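Local coordinates for protein formiminotetrahydrofolate cyclodeaminase (Thermotoga maritima, PDB 1O5H) that probably catalyses the cyclisation of 5-formiminotetrahydrofolate to 5,10-methenyltetrahydrofolate with release of ammonia, working as an all-helical dimer, at residues 48-53 with 147-152; 53-58 with 136-141. All blocks are in the same frame, centred on the assembly; numbering follows the deposited sequence.

Contact 1 of 2, residues 48-53 with 147-152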
ATOM      1  N   CYS A  48      -7.817  -3.572   4.476  1.00 38.26           N
ATOM      2  CA  CYS A  48      -8.947  -4.108   5.229  1.00 38.81           C
ATOM      3  C   CYS A  48     -10.167  -4.232   4.328  1.00 40.60           C
ATOM      4  O   CYS A  48     -10.924  -5.215   4.404  1.00 43.63           O
ATOM      5  CB  CYS A  48      -9.260  -3.254   6.458  1.00 38.69           C
ATOM      6  SG  CYS A  48      -7.969  -3.305   7.745  1.00 48.11           S
ATOM      7  N   ALA A  49     -10.355  -3.263   3.446  1.00 39.77           N
ATOM      8  CA  ALA A  49     -11.449  -3.354   2.496  1.00 39.59           C
ATOM      9  C   ALA A  49     -11.348  -4.575   1.590  1.00 39.36           C
ATOM     10  O   ALA A  49     -12.354  -5.222   1.329  1.00 38.69           O
ATOM     11  CB  ALA A  49     -11.573  -2.092   1.680  1.00 41.43           C
ATOM     12  N   LEU A  50     -10.156  -4.921   1.115  1.00 39.82           N
ATOM     13  CA  LEU A  50     -10.060  -6.152   0.332  1.00 39.31           C
ATOM     14  C   LEU A  50     -10.464  -7.348   1.193  1.00 40.80           C
ATOM     15  O   LEU A  50     -11.236  -8.203   0.759  1.00 39.36           O
ATOM     16  CB  LEU A  50      -8.676  -6.340  -0.251  1.00 38.96           C
ATOM     17  CG  LEU A  50      -8.266  -5.273  -1.264  1.00 43.12           C
ATOM     18  CD1 LEU A  50      -6.758  -5.214  -1.327  1.00 49.76           C
ATOM     19  CD2 LEU A  50      -8.848  -5.529  -2.648  1.00 31.27           C
ATOM     20  N   ALA A  51      -9.983  -7.399   2.433  1.00 41.76           N
ATOM     21  CA  ALA A  51     -10.322  -8.527   3.279  1.00 42.11           C
ATOM     22  C   ALA A  51     -11.824  -8.572   3.459  1.00 44.60           C
ATOM     23  O   ALA A  51     -12.430  -9.646   3.433  1.00 47.94           O
ATOM     24  CB  ALA A  51      -9.654  -8.420   4.592  1.00 42.49           C
ATOM     25  N   GLU A  52     -12.433  -7.408   3.638  1.00 44.20           N
ATOM     26  CA  GLU A  52     -13.869  -7.348   3.725  1.00 45.66           C
ATOM     27  C   GLU A  52     -14.535  -7.866   2.440  1.00 49.16           C
ATOM     28  O   GLU A  52     -15.523  -8.614   2.508  1.00 49.27           O
ATOM     29  CB  GLU A  52     -14.317  -5.930   4.026  1.00 45.30           C
ATOM     30  CG  GLU A  52     -15.761  -5.857   4.468  1.00 48.26           C
ATOM     31  CD  GLU A  52     -16.189  -4.475   4.903  1.00 49.38           C
ATOM     32  OE1 GLU A  52     -15.332  -3.669   5.304  1.00 53.45           O
ATOM     33  OE2 GLU A  52     -17.398  -4.201   4.850  1.00 51.83           O
HETATM   34  N   MSE A  53     -13.997  -7.485   1.277  1.00 51.55           N
HETATM   35  CA  MSE A  53     -14.557  -7.939   0.011  1.00 55.44           C
HETATM   36  C   MSE A  53     -14.562  -9.447  -0.073  1.00 50.54           C
HETATM   37  O   MSE A  53     -15.591 -10.042  -0.343  1.00 52.34           O
HETATM   38  CB  MSE A  53     -13.800  -7.365  -1.157  1.00 54.33           C
HETATM   39  CG  MSE A  53     -14.061  -8.067  -2.477  1.00 57.66           C
HETATM   40 SE   MSE A  53     -13.063  -7.079  -3.824  1.00 75.88          SE
HETATM   41  CE  MSE A  53     -13.400  -8.326  -5.537  1.00 70.12           C
ATOM     42  N   ALA A 147      -8.760 -15.517  -3.985  1.00 36.99           N
ATOM     43  CA  ALA A 147      -7.478 -15.671  -3.354  1.00 37.04           C
ATOM     44  C   ALA A 147      -6.579 -14.506  -3.743  1.00 37.96           C
ATOM     45  O   ALA A 147      -5.937 -13.922  -2.869  1.00 41.88           O
ATOM     46  CB  ALA A 147      -6.873 -16.960  -3.709  1.00 36.33           C
ATOM     47  N   SER A 148      -6.582 -14.130  -5.023  1.00 36.34           N
ATOM     48  CA  SER A 148      -5.791 -12.995  -5.479  1.00 35.38           C
ATOM     49  C   SER A 148      -6.021 -11.787  -4.563  1.00 36.26           C
ATOM     50  O   SER A 148      -5.073 -11.164  -4.081  1.00 36.36           O
ATOM     51  CB  SER A 148      -6.122 -12.651  -6.924  1.00 34.30           C
ATOM     52  OG  SER A 148      -7.162 -11.704  -6.977  1.00 42.32           O
ATOM     53  N   ASP A 149      -7.282 -11.471  -4.284  1.00 37.16           N
ATOM     54  CA  ASP A 149      -7.563 -10.306  -3.457  1.00 37.03           C
ATOM     55  C   ASP A 149      -7.060 -10.458  -2.036  1.00 36.05           C
ATOM     56  O   ASP A 149      -6.595  -9.506  -1.435  1.00 39.38           O
ATOM     57  CB  ASP A 149      -9.032  -9.972  -3.477  1.00 37.44           C
ATOM     58  CG  ASP A 149      -9.477  -9.473  -4.809  1.00 43.84           C
ATOM     59  OD1 ASP A 149      -8.719  -8.691  -5.424  1.00 60.55           O
ATOM     60  OD2 ASP A 149     -10.565  -9.803  -5.326  1.00 51.71           O
ATOM     61  N   THR A 150      -7.136 -11.655  -1.497  1.00 35.34           N
ATOM     62  CA  THR A 150      -6.537 -11.909  -0.204  1.00 35.04           C
ATOM     63  C   THR A 150      -5.037 -11.671  -0.233  1.00 35.66           C
ATOM     64  O   THR A 150      -4.498 -11.009   0.658  1.00 36.63           O
ATOM     65  CB  THR A 150      -6.807 -13.335   0.191  1.00 36.08           C
ATOM     66  OG1 THR A 150      -8.230 -13.513   0.277  1.00 42.76           O
ATOM     67  CG2 THR A 150      -6.280 -13.604   1.602  1.00 24.52           C
ATOM     68  N   LEU A 151      -4.370 -12.216  -1.252  1.00 35.13           N
ATOM     69  CA  LEU A 151      -2.928 -12.106  -1.372  1.00 34.06           C
ATOM     70  C   LEU A 151      -2.576 -10.647  -1.473  1.00 35.67           C
ATOM     71  O   LEU A 151      -1.690 -10.166  -0.788  1.00 39.55           O
ATOM     72  CB  LEU A 151      -2.436 -12.822  -2.615  1.00 31.57           C
ATOM     73  CG  LEU A 151      -1.331 -13.850  -2.411  1.00 36.79           C
ATOM     74  CD1 LEU A 151      -0.805 -14.224  -3.743  1.00 33.47           C
ATOM     75  CD2 LEU A 151      -0.189 -13.359  -1.490  1.00 30.48           C
ATOM     76  N   ASN A 152      -3.309  -9.933  -2.307  1.00 35.87           N
ATOM     77  CA  ASN A 152      -3.060  -8.540  -2.493  1.00 35.50           C
ATOM     78  C   ASN A 152      -3.127  -7.876  -1.160  1.00 35.03           C
ATOM     79  O   ASN A 152      -2.269  -7.048  -0.828  1.00 36.82           O
ATOM     80  CB  ASN A 152      -4.099  -7.946  -3.435  1.00 37.30           C
ATOM     81  CG  ASN A 152      -3.859  -8.332  -4.865  1.00 38.36           C
ATOM     82  OD1 ASN A 152      -2.866  -9.010  -5.192  1.00 44.14           O
ATOM     83  ND2 ASN A 152      -4.735  -7.879  -5.738  1.00 33.90           N
TER

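Contact 2 of 2, residues 53-58 with 136-141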
HETATM    1  N   MSE A  53     -13.997  -7.485   1.277  1.00 51.55           N
HETATM    2  CA  MSE A  53     -14.557  -7.939   0.011  1.00 55.44           C
HETATM    3  C   MSE A  53     -14.562  -9.447  -0.073  1.00 50.54           C
HETATM    4  O   MSE A  53     -15.591 -10.042  -0.343  1.00 52.34           O
HETATM    5  CB  MSE A  53     -13.800  -7.365  -1.157  1.00 54.33           C
HETATM    6  CG  MSE A  53     -14.061  -8.067  -2.477  1.00 57.66           C
HETATM    7 SE   MSE A  53     -13.063  -7.079  -3.824  1.00 75.88          SE
HETATM    8  CE  MSE A  53     -13.400  -8.326  -5.537  1.00 70.12           C
ATOM      9  N   VAL A  54     -13.420 -10.061   0.191  1.00 47.91           N
ATOM     10  CA  VAL A  54     -13.322 -11.504   0.176  1.00 45.59           C
ATOM     11  C   VAL A  54     -14.305 -12.130   1.166  1.00 46.39           C
ATOM     12  O   VAL A  54     -14.961 -13.137   0.848  1.00 48.30           O
ATOM     13  CB  VAL A  54     -11.885 -11.985   0.446  1.00 46.33           C
ATOM     14  CG1 VAL A  54     -11.845 -13.491   0.521  1.00 42.55           C
ATOM     15  CG2 VAL A  54     -10.916 -11.477  -0.657  1.00 42.85           C
ATOM     16  N   ALA A  55     -14.449 -11.540   2.349  1.00 44.82           N
ATOM     17  CA  ALA A  55     -15.384 -12.105   3.328  1.00 45.17           C
ATOM     18  C   ALA A  55     -16.830 -12.009   2.847  1.00 46.57           C
ATOM     19  O   ALA A  55     -17.609 -12.949   3.006  1.00 47.38           O
ATOM     20  CB  ALA A  55     -15.234 -11.439   4.649  1.00 46.38           C
ATOM     21  N   ASN A  56     -17.186 -10.874   2.255  1.00 47.29           N
ATOM     22  CA  ASN A  56     -18.511 -10.716   1.671  1.00 47.21           C
ATOM     23  C   ASN A  56     -18.784 -11.722   0.595  1.00 48.56           C
ATOM     24  O   ASN A  56     -19.853 -12.320   0.578  1.00 50.39           O
ATOM     25  CB  ASN A  56     -18.681  -9.334   1.074  1.00 47.08           C
ATOM     26  CG  ASN A  56     -19.232  -8.344   2.059  1.00 48.00           C
ATOM     27  OD1 ASN A  56     -20.068  -8.687   2.916  1.00 41.21           O
ATOM     28  ND2 ASN A  56     -18.773  -7.094   1.953  1.00 44.01           N
ATOM     29  N   PHE A  57     -17.826 -11.909  -0.306  1.00 47.84           N
ATOM     30  CA  PHE A  57     -18.011 -12.858  -1.363  1.00 48.43           C
ATOM     31  C   PHE A  57     -17.941 -14.307  -0.876  1.00 50.06           C
ATOM     32  O   PHE A  57     -18.013 -15.225  -1.682  1.00 51.85           O
ATOM     33  CB  PHE A  57     -16.997 -12.615  -2.453  1.00 49.36           C
ATOM     34  CG  PHE A  57     -17.424 -11.607  -3.468  1.00 53.44           C
ATOM     35  CD1 PHE A  57     -18.378 -11.925  -4.419  1.00 55.19           C
ATOM     36  CD2 PHE A  57     -16.828 -10.349  -3.510  1.00 65.01           C
ATOM     37  CE1 PHE A  57     -18.759 -11.001  -5.380  1.00 57.82           C
ATOM     38  CE2 PHE A  57     -17.201  -9.413  -4.477  1.00 62.83           C
ATOM     39  CZ  PHE A  57     -18.164  -9.744  -5.411  1.00 57.74           C
ATOM     40  N   THR A  58     -17.808 -14.521   0.431  1.00 50.24           N
ATOM     41  CA  THR A  58     -17.750 -15.876   0.974  1.00 50.08           C
ATOM     42  C   THR A  58     -19.022 -16.219   1.723  1.00 53.93           C
ATOM     43  O   THR A  58     -19.440 -17.390   1.779  1.00 57.07           O
ATOM     44  CB  THR A  58     -16.534 -16.047   1.886  1.00 49.05           C
ATOM     45  OG1 THR A  58     -15.337 -15.753   1.150  1.00 49.29           O
ATOM     46  CG2 THR A  58     -16.355 -17.501   2.276  1.00 42.61           C
ATOM     47  N   GLU A 136      -5.179 -14.577   7.260  1.00 37.43           N
ATOM     48  CA  GLU A 136      -4.890 -16.006   7.373  1.00 40.53           C
ATOM     49  C   GLU A 136      -6.183 -16.849   7.356  1.00 42.14           C
ATOM     50  O   GLU A 136      -6.267 -17.880   6.664  1.00 44.71           O
ATOM     51  CB  GLU A 136      -4.044 -16.331   8.585  1.00 39.87           C
ATOM     52  CG  GLU A 136      -3.521 -17.742   8.514  1.00 40.91           C
ATOM     53  CD  GLU A 136      -2.641 -18.116   9.677  1.00 56.17           C
ATOM     54  OE1 GLU A 136      -2.085 -17.228  10.363  1.00 50.85           O
ATOM     55  OE2 GLU A 136      -2.488 -19.336   9.888  1.00 70.14           O
ATOM     56  N   LYS A 137      -7.198 -16.409   8.091  1.00 40.21           N
ATOM     57  CA  LYS A 137      -8.471 -17.115   8.063  1.00 38.38           C
ATOM     58  C   LYS A 137      -9.048 -17.083   6.661  1.00 38.65           C
ATOM     59  O   LYS A 137      -9.505 -18.106   6.164  1.00 38.00           O
ATOM     60  CB  LYS A 137      -9.446 -16.571   9.107  1.00 36.72           C
ATOM     61  CG  LYS A 137      -9.127 -17.090  10.511  1.00 40.96           C
ATOM     62  CD  LYS A 137      -9.775 -16.282  11.634  1.00 47.18           C
ATOM     63  CE  LYS A 137      -9.259 -16.760  12.980  1.00 51.77           C
ATOM     64  NZ  LYS A 137     -10.215 -16.482  14.081  1.00 63.14           N
ATOM     65  N   LEU A 138      -8.972 -15.936   5.989  1.00 38.16           N
ATOM     66  CA  LEU A 138      -9.516 -15.859   4.637  1.00 39.10           C
ATOM     67  C   LEU A 138      -8.760 -16.757   3.629  1.00 40.60           C
ATOM     68  O   LEU A 138      -9.367 -17.438   2.809  1.00 38.67           O
ATOM     69  CB  LEU A 138      -9.541 -14.418   4.159  1.00 38.93           C
ATOM     70  CG  LEU A 138     -10.503 -13.493   4.900  1.00 41.31           C
ATOM     71  CD1 LEU A 138     -10.309 -12.080   4.440  1.00 41.48           C
ATOM     72  CD2 LEU A 138     -11.947 -13.893   4.706  1.00 37.05           C
ATOM     73  N   ALA A 139      -7.431 -16.765   3.699  1.00 40.42           N
ATOM     74  CA  ALA A 139      -6.656 -17.656   2.861  1.00 39.62           C
ATOM     75  C   ALA A 139      -7.171 -19.069   2.977  1.00 42.93           C
ATOM     76  O   ALA A 139      -7.209 -19.800   1.982  1.00 44.77           O
ATOM     77  CB  ALA A 139      -5.198 -17.623   3.248  1.00 40.39           C
ATOM     78  N   GLU A 140      -7.572 -19.468   4.180  1.00 43.62           N
ATOM     79  CA  GLU A 140      -7.838 -20.881   4.413  1.00 44.83           C
ATOM     80  C   GLU A 140      -9.289 -21.252   4.168  1.00 41.92           C
ATOM     81  O   GLU A 140      -9.568 -22.244   3.539  1.00 40.16           O
ATOM     82  CB  GLU A 140      -7.404 -21.275   5.823  1.00 48.02           C
ATOM     83  CG  GLU A 140      -7.362 -22.775   6.062  1.00 54.20           C
ATOM     84  CD  GLU A 140      -7.031 -23.114   7.506  1.00 68.12           C
ATOM     85  OE1 GLU A 140      -6.498 -22.224   8.230  1.00 67.38           O
ATOM     86  OE2 GLU A 140      -7.310 -24.272   7.910  1.00 72.61           O
ATOM     87  N   PHE A 141     -10.200 -20.418   4.651  1.00 42.08           N
ATOM     88  CA  PHE A 141     -11.635 -20.711   4.651  1.00 38.35           C
ATOM     89  C   PHE A 141     -12.439 -19.804   3.745  1.00 37.59           C
ATOM     90  O   PHE A 141     -13.611 -20.016   3.557  1.00 38.96           O
ATOM     91  CB  PHE A 141     -12.190 -20.588   6.061  1.00 37.27           C
ATOM     92  CG  PHE A 141     -11.519 -21.485   7.049  1.00 40.85           C
ATOM     93  CD1 PHE A 141     -11.665 -22.877   6.965  1.00 35.51           C
ATOM     94  CD2 PHE A 141     -10.743 -20.944   8.077  1.00 41.21           C
ATOM     95  CE1 PHE A 141     -11.044 -23.723   7.891  1.00 43.04           C
ATOM     96  CE2 PHE A 141     -10.112 -21.773   9.020  1.00 47.33           C
ATOM     97  CZ  PHE A 141     -10.261 -23.167   8.932  1.00 49.29           C
TER

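Contact 1 of 2, residues 48-53 with 147-152
Leu-50 and Met-53, one helical turn apart on helix 36-56, face Asp-149 and Asn-152 on helix 147-172 in an antiparallel pairing within this all-helical bundle. The short axes run at 157° to one another and come within 8.7 Å. The nearest pair of CA atoms, those of Leu-50 and Asp-149, stands 6.2 Å apart.

Nonpolar side chains of 48-53 meet polar residues of 147-152, Asn-152 through its CB, and no hydrogen bond crosses. Leu-50 CB lies 4.0 Å from the backbone O of Asp-149. The two methyls of Leu-50 then divide: CD2 points to the carboxylate, with Asp-149 OD1 4.2 Å away, while CD1 approaches Asn-152 CB at 4.4 Å. Met-53, a selenomethionine, carries CG anti to its backbone N (chi1 164°) and continues fully extended, which brings its terminal methyl across the Asp-149 side chain.

Asp-149 OD1 and Asn-152 ND2 find their partners across the dimer interface. Asp-149 OD1 accepts a hydrogen bond from the backbone N of Gly-36 of the second subunit, and Asn-152 ND2 bonds to Asn-167 OD1 of that same subunit. Val-27 of the second subunit also packs on Met-53, so this helix pair is part of the dimer contact. The other carboxylate oxygen, Asp-149 OD2, lies beside the terminal methyl CE of Met-53, with Met-53 SE 4.0 Å away.

Contact 2 of 2, residues 53-58 with 136-141
Val-54 opens the contact with Leu-138: its CG1 lies 4.2 Å from Leu-138 CD2, an apolar methyl-to-methyl approach in the last turns of helix 36-56. The following residue meets the same methyl, with Ala-55 CB 4.1 Å from Leu-138 CD2. One branch of a single leucine thus serves two consecutive residues. In Leu-138, chi1 of -67° sets CG beside the backbone N, and from there CD2 reaches Val-54 and Ala-55. The CA atoms of Leu-138 and Ala-55 are 7.1 Å apart, the nearest such pair across the contact.

Beyond the helical part of 53-58, Thr-58 turns its two branches to different tasks. The hydroxyl OG1 donates back to Val-54 O at 2.7 Å, with a C=O...donor angle of 147° and a tilt of 31° from the carbonyl plane. OG1 is also hydrogen-bonded to the backbone N of Asn-143. The methyl CG2 instead reaches the end of helix 107-141, lying 3.9 Å from Phe-141 O.

Ile-74 and Val-75 of helix 68-100 extend the apolar cluster over Leu-138 and Ala-55. Through Val-54, Ala-55 and Leu-138, and by the Thr-58 methyl against Phe-141 O, the C-terminal ends of helices 36-56 and 107-141 pack together at one end of this all-helical bundle.

How the contacts relate
Both contacts use helix 36-56 and have centres 8 Å apart; they overlap at Met-53, which touches the partner segment in contact 1 but not in contact 2. Helices 107-141 and 147-172 follow one another in the chain, and the two contacts bring both against one helix. They are continuous: Val-54 CG2 packs 3.7 Å from Asp-149 CB, and Ala-51 O lies 3.4 Å from Leu-138 CD1. Both are mainly buried; contact 2, farther from the chain's centre, also includes the exposed Phe-141. Their chemistry differs: contact 1 sets aliphatic groups against polar side chains bonded to the second subunit, while the touching pairs of contact 2 are mainly aliphatic, although Asn-56 also bonds to Ala-28 of the second subunit.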